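Local coordinates for flagellar hook-associated protein 2 (Helicobacter pylori, PDB 6IWY) that caps the distal end of the growing flagellar filament, promoting polymerization of flagellin there and keeping exported subunits from leaking away, at residues S154-L157 and N163-E166. Residues are numbered along the deposited sequence; the frame is centred on the assembly and turned at random.
Sequences SLNL and NMHE
The carbonyl oxygen of Leu157 accepts a hydrogen bond from the backbone N-H of His165, with His165 N 2.9 Å from Leu157 O and an N-H...O angle of 169°. The reverse bond closes the same antiparallel hydrogen-bonded pair but is longer, Leu157 N lying 3.3 Å from His165 O. Each of these carbonyl oxygens also receives a CA-H...O contact, Leu157 O from Met164 CA and His165 O from Asn156 CA. Asn156 and Glu166 form the neighbouring non-hydrogen-bonded pair, their CA atoms 4.6 Å apart. On the face that carries these two residues, the carboxylate of Glu166 takes a hydrogen bond from the hydroxyl of Ser154, with Ser154 OG 3.1 Å from Glu166 OE2, on the lone pair directed away from OE1. The Glu166 chain passes alongside this hydroxyl, with both CG and OE2 beside Ser154 OG; a weak, long ion pair links the same carboxylate oxygen to Lys233. The two segments belong to a beta hairpin of strands 154-158 and 164-173, at the centre of a four-stranded antiparallel sheet flanked by strands 141-143 and 230-233, in this fragment of the longer cap protein. Between Glu166 and Met164, the Asn156 amide sets its OD1 against the Glu166 CG methylene, while its plane is turned 61° from that of the carboxylate. Asn156 ND2 lies 3.6 Å from both CB and CE of Met164. Bends at chi2 and chi3 fold the thioether back over the opposite strand, placing Met164 SD 3.7 Å from Leu157 C and the terminal methyl against the backbone carbonyl of Asn156. On the other face, Leu157 and His165 both touch Phe200, and Leu157 also packs on Leu194 of helix 179-196; the His165 ring is hydrogen-bonded through NE2 to Asp161 in the hairpin turn.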
ATOM      1  N   SER A 154     -21.138  -4.513   1.311  1.00 41.21           N
ATOM      2  CA  SER A 154     -20.526  -4.160   2.600  1.00 40.66           C
ATOM      3  C   SER A 154     -19.012  -4.213   2.513  1.00 40.24           C
ATOM      4  O   SER A 154     -18.461  -4.981   1.746  1.00 40.20           O
ATOM      5  CB  SER A 154     -20.995  -5.074   3.717  1.00 41.12           C
ATOM      6  OG  SER A 154     -20.301  -6.292   3.689  1.00 41.30           O
ATOM      7  N   LEU A 155     -18.379  -3.356   3.303  1.00 40.21           N
ATOM      8  CA  LEU A 155     -16.933  -3.215   3.374  1.00 40.47           C
ATOM      9  C   LEU A 155     -16.446  -3.976   4.595  1.00 41.75           C
ATOM     10  O   LEU A 155     -16.862  -3.661   5.732  1.00 42.20           O
ATOM     11  CB  LEU A 155     -16.558  -1.744   3.590  1.00 40.15           C
ATOM     12  CG  LEU A 155     -16.224  -0.900   2.387  1.00 39.56           C
ATOM     13  CD1 LEU A 155     -16.135   0.518   2.814  1.00 36.90           C
ATOM     14  CD2 LEU A 155     -14.876  -1.403   1.851  1.00 42.36           C
ATOM     15  N   ASN A 156     -15.554  -4.936   4.376  1.00 42.37           N
ATOM     16  CA  ASN A 156     -14.904  -5.656   5.458  1.00 42.96           C
ATOM     17  C   ASN A 156     -13.480  -5.168   5.638  1.00 42.34           C
ATOM     18  O   ASN A 156     -12.630  -5.381   4.767  1.00 41.94           O
ATOM     19  CB  ASN A 156     -14.871  -7.127   5.164  1.00 44.91           C
ATOM     20  CG  ASN A 156     -15.511  -7.915   6.222  1.00 50.26           C
ATOM     21  OD1 ASN A 156     -16.757  -8.044   6.237  1.00 61.41           O
ATOM     22  ND2 ASN A 156     -14.713  -8.455   7.139  1.00 51.10           N
ATOM     23  N   LEU A 157     -13.240  -4.506   6.775  1.00 41.89           N
ATOM     24  CA  LEU A 157     -11.966  -3.919   7.115  1.00 41.32           C
ATOM     25  C   LEU A 157     -11.599  -4.344   8.510  1.00 42.73           C
ATOM     26  O   LEU A 157     -12.483  -4.743   9.294  1.00 42.99           O
ATOM     27  CB  LEU A 157     -12.076  -2.409   7.099  1.00 40.33           C
ATOM     28  CG  LEU A 157     -12.287  -1.775   5.732  1.00 39.81           C
ATOM     29  CD1 LEU A 157     -13.156  -0.506   5.839  1.00 40.96           C
ATOM     30  CD2 LEU A 157     -10.948  -1.439   5.176  1.00 39.88           C
ATOM     31  N   ASN A 163      -9.869  -6.755  14.962  1.00 54.17           N
ATOM     32  CA  ASN A 163     -10.769  -7.765  14.396  1.00 53.48           C
ATOM     33  C   ASN A 163     -11.381  -7.250  13.117  1.00 50.14           C
ATOM     34  O   ASN A 163     -11.634  -6.046  13.025  1.00 48.75           O
ATOM     35  CB  ASN A 163     -11.905  -8.054  15.370  1.00 55.06           C
ATOM     36  CG  ASN A 163     -11.408  -8.537  16.717  1.00 59.53           C
ATOM     37  OD1 ASN A 163     -10.885  -9.646  16.838  1.00 61.58           O
ATOM     38  ND2 ASN A 163     -11.577  -7.711  17.741  1.00 60.31           N
ATOM     39  N   MET A 164     -11.649  -8.141  12.149  1.00 49.02           N
ATOM     40  CA  MET A 164     -12.415  -7.754  10.953  1.00 46.52           C
ATOM     41  C   MET A 164     -13.883  -7.459  11.340  1.00 46.38           C
ATOM     42  O   MET A 164     -14.493  -8.155  12.160  1.00 47.56           O
ATOM     43  CB  MET A 164     -12.359  -8.823   9.843  1.00 46.38           C
ATOM     44  CG  MET A 164     -10.984  -9.122   9.238  1.00 47.41           C
ATOM     45  SD  MET A 164     -10.162  -7.749   8.369  1.00 49.19           S
ATOM     46  CE  MET A 164     -11.288  -7.440   6.999  1.00 43.21           C
ATOM     47  N   HIS A 165     -14.427  -6.401  10.753  1.00 45.51           N
ATOM     48  CA  HIS A 165     -15.855  -6.011  10.932  1.00 45.66           C
ATOM     49  C   HIS A 165     -16.453  -5.580   9.611  1.00 44.42           C
ATOM     50  O   HIS A 165     -15.760  -5.137   8.729  1.00 43.16           O
ATOM     51  CB  HIS A 165     -15.996  -4.845  11.896  1.00 45.74           C
ATOM     52  CG  HIS A 165     -15.526  -5.156  13.274  1.00 48.03           C
ATOM     53  ND1 HIS A 165     -16.338  -5.740  14.220  1.00 49.05           N
ATOM     54  CD2 HIS A 165     -14.319  -4.986  13.857  1.00 50.76           C
ATOM     55  CE1 HIS A 165     -15.650  -5.918  15.331  1.00 54.46           C
ATOM     56  NE2 HIS A 165     -14.422  -5.463  15.141  1.00 54.98           N
ATOM     57  N   GLU A 166     -17.762  -5.669   9.528  1.00 45.91           N
ATOM     58  CA  GLU A 166     -18.499  -5.464   8.307  1.00 45.91           C
ATOM     59  C   GLU A 166     -19.221  -4.118   8.418  1.00 45.10           C
ATOM     60  O   GLU A 166     -19.895  -3.849   9.396  1.00 46.42           O
ATOM     61  CB  GLU A 166     -19.485  -6.616   8.153  1.00 47.73           C
ATOM     62  CG  GLU A 166     -19.651  -7.086   6.716  1.00 53.61           C
ATOM     63  CD  GLU A 166     -20.259  -8.506   6.554  1.00 61.99           C
ATOM     64  OE1 GLU A 166     -20.379  -9.270   7.562  1.00 66.23           O
ATOM     65  OE2 GLU A 166     -20.621  -8.840   5.385  1.00 65.57           O
TER